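PDB 2VOS: folylpolyglutamate synthase protein FOLC from Mycobacterium tuberculosis, which probably catalyses the ATP-dependent addition of L-glutamate to dihydropteroate and the successive glutamylation of tetrahydrofolate. Local coordinates for residues A[401-406]-A[416-421]. Residues are numbered along the deposited sequence; the frame is centred on the assembly and turned at random.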
ATOM      1  N   VAL A 401      -0.151  13.249  21.656  1.00 42.63           N
ATOM      2  CA  VAL A 401      -0.698  12.084  21.013  1.00 42.73           C
ATOM      3  C   VAL A 401      -1.773  11.456  21.907  1.00 43.55           C
ATOM      4  O   VAL A 401      -1.660  11.482  23.147  1.00 43.67           O
ATOM      5  CB  VAL A 401       0.462  11.145  20.635  1.00 44.03           C
ATOM      6  CG1 VAL A 401       1.237  10.662  21.926  1.00 42.87           C
ATOM      7  CG2 VAL A 401      -0.014  10.010  19.763  1.00 45.91           C
ATOM      8  N   VAL A 402      -2.842  10.950  21.288  1.00 42.28           N
ATOM      9  CA  VAL A 402      -3.848  10.141  21.990  1.00 42.14           C
ATOM     10  C   VAL A 402      -3.662   8.727  21.478  1.00 42.65           C
ATOM     11  O   VAL A 402      -3.824   8.487  20.280  1.00 44.19           O
ATOM     12  CB  VAL A 402      -5.288  10.595  21.599  1.00 41.94           C
ATOM     13  CG1 VAL A 402      -6.340   9.849  22.465  1.00 40.90           C
ATOM     14  CG2 VAL A 402      -5.416  12.129  21.758  1.00 38.81           C
ATOM     15  N   VAL A 403      -3.309   7.800  22.360  1.00 43.38           N
ATOM     16  CA  VAL A 403      -3.096   6.409  21.974  1.00 42.77           C
ATOM     17  C   VAL A 403      -4.338   5.607  22.268  1.00 43.38           C
ATOM     18  O   VAL A 403      -5.041   5.855  23.250  1.00 42.28           O
ATOM     19  CB  VAL A 403      -1.876   5.786  22.692  1.00 43.60           C
ATOM     20  CG1 VAL A 403      -0.592   6.528  22.326  1.00 42.84           C
ATOM     21  CG2 VAL A 403      -2.046   5.848  24.160  1.00 41.65           C
ATOM     22  N   THR A 404      -4.646   4.661  21.386  1.00 44.08           N
ATOM     23  CA  THR A 404      -5.862   3.903  21.501  1.00 44.29           C
ATOM     24  C   THR A 404      -5.661   2.526  20.859  1.00 44.56           C
ATOM     25  O   THR A 404      -4.526   2.079  20.672  1.00 44.38           O
ATOM     26  CB  THR A 404      -7.087   4.719  20.913  1.00 44.88           C
ATOM     27  OG1 THR A 404      -8.306   4.023  21.184  1.00 44.59           O
ATOM     28  CG2 THR A 404      -6.972   4.932  19.421  1.00 43.42           C
ATOM     29  N   HIS A 405      -6.766   1.843  20.567  1.00 45.64           N
ATOM     30  CA  HIS A 405      -6.770   0.465  20.044  1.00 46.22           C
ATOM     31  C   HIS A 405      -7.700   0.525  18.841  1.00 45.72           C
ATOM     32  O   HIS A 405      -8.838   0.966  18.996  1.00 46.40           O
ATOM     33  CB  HIS A 405      -7.377  -0.471  21.099  1.00 46.19           C
ATOM     34  CG  HIS A 405      -7.282  -1.926  20.764  1.00 48.16           C
ATOM     35  ND1 HIS A 405      -7.966  -2.498  19.708  1.00 48.77           N
ATOM     36  CD2 HIS A 405      -6.590  -2.934  21.357  1.00 47.84           C
ATOM     37  CE1 HIS A 405      -7.685  -3.789  19.651  1.00 47.61           C
ATOM     38  NE2 HIS A 405      -6.865  -4.083  20.652  1.00 50.50           N
ATOM     39  N   ASN A 406      -7.253   0.080  17.673  1.00 45.15           N
ATOM     40  CA  ASN A 406      -8.042   0.254  16.452  1.00 45.22           C
ATOM     41  C   ASN A 406      -9.023  -0.887  16.200  1.00 45.28           C
ATOM     42  O   ASN A 406      -9.641  -0.948  15.114  1.00 44.91           O
ATOM     43  CB  ASN A 406      -7.135   0.384  15.256  1.00 43.53           C
ATOM     44  CG  ASN A 406      -6.212  -0.857  15.070  1.00 45.50           C
ATOM     45  OD1 ASN A 406      -6.479  -1.952  15.581  1.00 43.23           O
ATOM     46  ND2 ASN A 406      -5.125  -0.663  14.319  1.00 43.10           N
ATOM     47  N   ALA A 416       0.276  -0.682  26.771  1.00 44.85           N
ATOM     48  CA  ALA A 416       1.612  -0.863  26.234  1.00 44.35           C
ATOM     49  C   ALA A 416       1.964   0.311  25.307  1.00 43.43           C
ATOM     50  O   ALA A 416       3.095   0.789  25.327  1.00 43.04           O
ATOM     51  CB  ALA A 416       1.740  -2.224  25.490  1.00 44.79           C
ATOM     52  N   LEU A 417       1.004   0.770  24.495  1.00 42.14           N
ATOM     53  CA  LEU A 417       1.287   1.834  23.518  1.00 41.20           C
ATOM     54  C   LEU A 417       1.494   3.190  24.262  1.00 41.74           C
ATOM     55  O   LEU A 417       2.365   4.003  23.911  1.00 41.17           O
ATOM     56  CB  LEU A 417       0.151   1.939  22.495  1.00 39.44           C
ATOM     57  CG  LEU A 417       0.317   2.984  21.375  1.00 40.18           C
ATOM     58  CD1 LEU A 417       1.662   2.737  20.689  1.00 38.18           C
ATOM     59  CD2 LEU A 417      -0.827   2.955  20.360  1.00 36.85           C
ATOM     60  N   ALA A 418       0.672   3.425  25.275  1.00 41.73           N
ATOM     61  CA  ALA A 418       0.821   4.601  26.121  1.00 43.25           C
ATOM     62  C   ALA A 418       2.234   4.719  26.758  1.00 43.84           C
ATOM     63  O   ALA A 418       2.826   5.795  26.815  1.00 43.69           O
ATOM     64  CB  ALA A 418      -0.242   4.556  27.270  1.00 43.10           C
ATOM     65  N   LEU A 419       2.721   3.630  27.321  1.00 44.14           N
ATOM     66  CA  LEU A 419       4.072   3.603  27.869  1.00 45.40           C
ATOM     67  C   LEU A 419       5.141   3.862  26.779  1.00 45.42           C
ATOM     68  O   LEU A 419       6.013   4.703  26.959  1.00 45.51           O
ATOM     69  CB  LEU A 419       4.280   2.251  28.539  1.00 45.66           C
ATOM     70  CG  LEU A 419       5.565   1.811  29.211  1.00 48.05           C
ATOM     71  CD1 LEU A 419       5.934   2.741  30.397  1.00 48.35           C
ATOM     72  CD2 LEU A 419       5.284   0.378  29.699  1.00 50.21           C
ATOM     73  N   ALA A 420       5.060   3.139  25.650  1.00 45.21           N
ATOM     74  CA  ALA A 420       5.951   3.368  24.506  1.00 44.71           C
ATOM     75  C   ALA A 420       5.959   4.864  24.137  1.00 44.29           C
ATOM     76  O   ALA A 420       7.025   5.480  24.082  1.00 45.18           O
ATOM     77  CB  ALA A 420       5.552   2.495  23.291  1.00 43.06           C
ATOM     78  N   ALA A 421       4.775   5.445  23.919  1.00 44.22           N
ATOM     79  CA  ALA A 421       4.606   6.867  23.646  1.00 43.42           C
ATOM     80  C   ALA A 421       5.253   7.743  24.713  1.00 43.89           C
ATOM     81  O   ALA A 421       5.960   8.706  24.388  1.00 42.62           O
ATOM     82  CB  ALA A 421       3.097   7.233  23.500  1.00 43.56           C
TER
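Val403 holds chi1 at -62°, which puts CG1 anti to its own carbonyl carbon and CG2 in the crowded position between the backbone N and that carbon. Leu417 extends from the helix with CG anti to the backbone N (chi1 -178°), so its branch reaches the strand. The two side chains cross obliquely, and CG1 of Val403 lies 3.8 Å from CG of Leu417. CG1 of Val403 also meets CB of Ala421, one helical turn on, at 3.9 Å. The other methyl, CG2 of Val403, comes down on the helix backbone and lies 3.7 Å from CA of Ala418. Val403 thus fits among three helix residues, two of them alanines, whose small side chains are consistent with the close approach here.

CD2 of Leu417 packs beside CB of Val403 and also lies 3.8 Å from the backbone O of Thr404. At the other end, Val401 CG1 makes a looser contact with Ala421 CB at 4.2 Å. Strand 401-403 and helix 416-421 run roughly antiparallel, at 154°, with axes 8.7 Å apart. They are the first strand and the helix of a beta-alpha-beta unit that strand 430-432 completes, within the Mur ligase-type glutamate ligase domain. Val430 and Thr432 of that strand border the contact, and Leu417 and Ala421 also touch helix 387-394. The side chain of Thr404 leaves the backbone away from helix 416-421, and its OG1 is hydrogen-bonded to O of Ala433.

The contacts between the side chains are purely apolar, so helix and sheet are joined here by shape and hydrophobic burial, not by directed polar bonds.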